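Side-chain contact in outer surface protein (Bacillus cereus ATCC 14579, PDB 1X7F), which probably hydrolyses 6-phospho-N-acetylmuramic acid-containing sugars derived from the bacterial cell wall, although its function has not been established directly: residues Phe55-Thr60 / Ala166-His171. Sequence-based numbering, arbitrary orientation.
Sequences FSRIFT and ALIGCH
Arg-57 reaches Ile-168 and Cys-170 with the end of its side chain alone, as the backbones are far apart: CA of Arg-57 lies 13.2 Å from CA of Gly-169. The CB of Arg-57 starts the course toward strand 167-170, and CG continues it by standing opposite the backbone N (chi1 177°). CD and NE prolong this extended run, with chi3 at -179°, and serve as a spacer that carries the planar group across the interior.

At the tip the two terminal nitrogens do different work. NH2 comes within 3.8 Å of CD1 of Ile-168, whose side chain advances from the opposite direction, and lies 4.3 Å from CB of Cys-170; both carbons approach the guanidinium obliquely. NH1 donates to a water at 2.7 Å, which sits at the guanidinium edge, in its plane. That water in turn donates to O of Gly-169, also at 2.7 Å, so the polar link between the strands is indirect. Salt bridges from NH2 to Glu-144 and from NH1 to Asp-246 hold the group from two further strands, and probably offset its charge in these buried surroundings.

Non-neighbouring strands 55-62 and 167-170, second and sixth of eight in an all-parallel sheet, face each other over the interior, nearly at right angles. A buried, charge-paired arginine spanning that interior fits the core of a (beta/alpha)8 TIM barrel, here in the N-terminal 6-phospho-N-acetylmuramidase region.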
loop_
_atom_site.group_PDB
_atom_site.type_symbol
_atom_site.label_atom_id
_atom_site.label_comp_id
_atom_site.label_asym_id
_atom_site.label_seq_id
_atom_site.Cartn_x
_atom_site.Cartn_y
_atom_site.Cartn_z
ATOM N N PHE A 55 -6.704 -11.343 -1.572
ATOM C CA PHE A 55 -7.361 -10.196 -2.192
ATOM C C PHE A 55 -8.871 -10.339 -1.942
ATOM O O PHE A 55 -9.418 -11.434 -2.036
ATOM C CB PHE A 55 -7.047 -10.113 -3.686
ATOM C CG PHE A 55 -5.633 -9.669 -4.002
ATOM C CD1 PHE A 55 -4.529 -10.446 -3.637
ATOM C CD2 PHE A 55 -5.409 -8.495 -4.695
ATOM C CE1 PHE A 55 -3.223 -10.044 -3.946
ATOM C CE2 PHE A 55 -4.101 -8.071 -5.003
ATOM C CZ PHE A 55 -3.009 -8.855 -4.634
ATOM N N SER A 56 -9.528 -9.238 -1.592
ATOM C CA SER A 56 -10.954 -9.279 -1.275
ATOM C C SER A 56 -11.725 -8.083 -1.859
ATOM O O SER A 56 -12.856 -7.804 -1.467
ATOM C CB SER A 56 -11.153 -9.363 0.250
ATOM O OG SER A 56 -10.719 -8.161 0.864
ATOM N N ARG A 57 -11.098 -7.374 -2.787
ATOM C CA ARG A 57 -11.699 -6.195 -3.389
ATOM C C ARG A 57 -11.404 -6.189 -4.892
ATOM O O ARG A 57 -10.297 -6.546 -5.313
ATOM C CB ARG A 57 -11.153 -4.929 -2.699
ATOM C CG ARG A 57 -11.659 -3.612 -3.283
ATOM C CD ARG A 57 -11.357 -2.382 -2.438
ATOM N NE ARG A 57 -11.906 -1.190 -3.077
ATOM C CZ ARG A 57 -12.069 -0.006 -2.492
ATOM N NH1 ARG A 57 -11.748 0.188 -1.218
ATOM N NH2 ARG A 57 -12.572 0.996 -3.191
ATOM N N ILE A 58 -12.404 -5.805 -5.687
ATOM C CA ILE A 58 -12.259 -5.670 -7.135
ATOM C C ILE A 58 -12.666 -4.267 -7.621
ATOM O O ILE A 58 -13.718 -3.743 -7.232
ATOM C CB ILE A 58 -13.094 -6.753 -7.886
ATOM C CG1 ILE A 58 -12.582 -8.163 -7.571
ATOM C CG2 ILE A 58 -13.056 -6.509 -9.402
ATOM C CD1 ILE A 58 -13.333 -9.253 -8.296
ATOM N N PHE A 59 -11.824 -3.671 -8.463
ATOM C CA PHE A 59 -12.194 -2.484 -9.230
ATOM C C PHE A 59 -12.505 -2.896 -10.666
ATOM O O PHE A 59 -11.682 -3.482 -11.351
ATOM C CB PHE A 59 -11.091 -1.423 -9.197
ATOM C CG PHE A 59 -11.351 -0.253 -10.123
ATOM C CD1 PHE A 59 -12.332 0.697 -9.814
ATOM C CD2 PHE A 59 -10.635 -0.117 -11.321
ATOM C CE1 PHE A 59 -12.587 1.782 -10.679
ATOM C CE2 PHE A 59 -10.879 0.957 -12.198
ATOM C CZ PHE A 59 -11.859 1.913 -11.875
ATOM N N THR A 60 -13.710 -2.622 -11.123
ATOM C CA THR A 60 -14.047 -3.007 -12.490
ATOM C C THR A 60 -14.570 -1.844 -13.309
ATOM O O THR A 60 -15.246 -0.948 -12.797
ATOM C CB THR A 60 -14.974 -4.237 -12.551
ATOM O OG1 THR A 60 -15.432 -4.403 -13.896
ATOM C CG2 THR A 60 -16.262 -4.013 -11.765
ATOM N N ALA A 166 -22.272 5.160 3.890
ATOM C CA ALA A 166 -22.318 4.599 2.533
ATOM C C ALA A 166 -21.114 5.031 1.669
ATOM O O ALA A 166 -20.814 4.411 0.642
ATOM C CB ALA A 166 -23.642 4.952 1.851
ATOM N N LEU A 167 -20.411 6.075 2.104
ATOM C CA LEU A 167 -19.258 6.595 1.370
ATOM C C LEU A 167 -17.956 5.814 1.581
ATOM O O LEU A 167 -17.639 5.389 2.695
ATOM C CB LEU A 167 -19.024 8.070 1.717
ATOM C CG LEU A 167 -20.095 9.092 1.326
ATOM C CD1 LEU A 167 -19.739 10.469 1.871
ATOM C CD2 LEU A 167 -20.304 9.144 -0.188
ATOM N N ILE A 168 -17.233 5.609 0.479
ATOM C CA ILE A 168 -15.822 5.217 0.483
ATOM C C ILE A 168 -15.079 6.131 -0.506
ATOM O O ILE A 168 -15.705 6.941 -1.203
ATOM C CB ILE A 168 -15.610 3.699 0.145
ATOM C CG1 ILE A 168 -16.213 3.330 -1.218
ATOM C CG2 ILE A 168 -16.177 2.804 1.266
ATOM C CD1 ILE A 168 -15.938 1.894 -1.660
ATOM N N GLY A 169 -13.757 6.015 -0.550
ATOM C CA GLY A 169 -12.954 6.828 -1.426
ATOM C C GLY A 169 -11.848 6.043 -2.111
ATOM O O GLY A 169 -11.217 5.171 -1.502
ATOM N N CYS A 170 -11.608 6.355 -3.381
ATOM C CA CYS A 170 -10.461 5.795 -4.077
ATOM C C CYS A 170 -9.820 6.845 -4.966
ATOM O O CYS A 170 -10.504 7.586 -5.669
ATOM C CB CYS A 170 -10.850 4.551 -4.882
ATOM S SG CYS A 170 -9.474 3.711 -5.684
ATOM N N HIS A 171 -8.495 6.897 -4.912
ATOM C CA HIS A 171 -7.702 7.748 -5.778
ATOM C C HIS A 171 -7.823 7.339 -7.239
ATOM O O HIS A 171 -8.235 6.209 -7.525
ATOM C CB HIS A 171 -6.249 7.628 -5.381
ATOM C CG HIS A 171 -5.843 8.537 -4.271
ATOM N ND1 HIS A 171 -5.488 9.854 -4.482
ATOM C CD2 HIS A 171 -5.679 8.307 -2.947
ATOM C CE1 HIS A 171 -5.147 10.404 -3.331
ATOM N NE2 HIS A 171 -5.264 9.488 -2.383
HETATM O O HOH W 1 -12.216 2.795 -0.607
#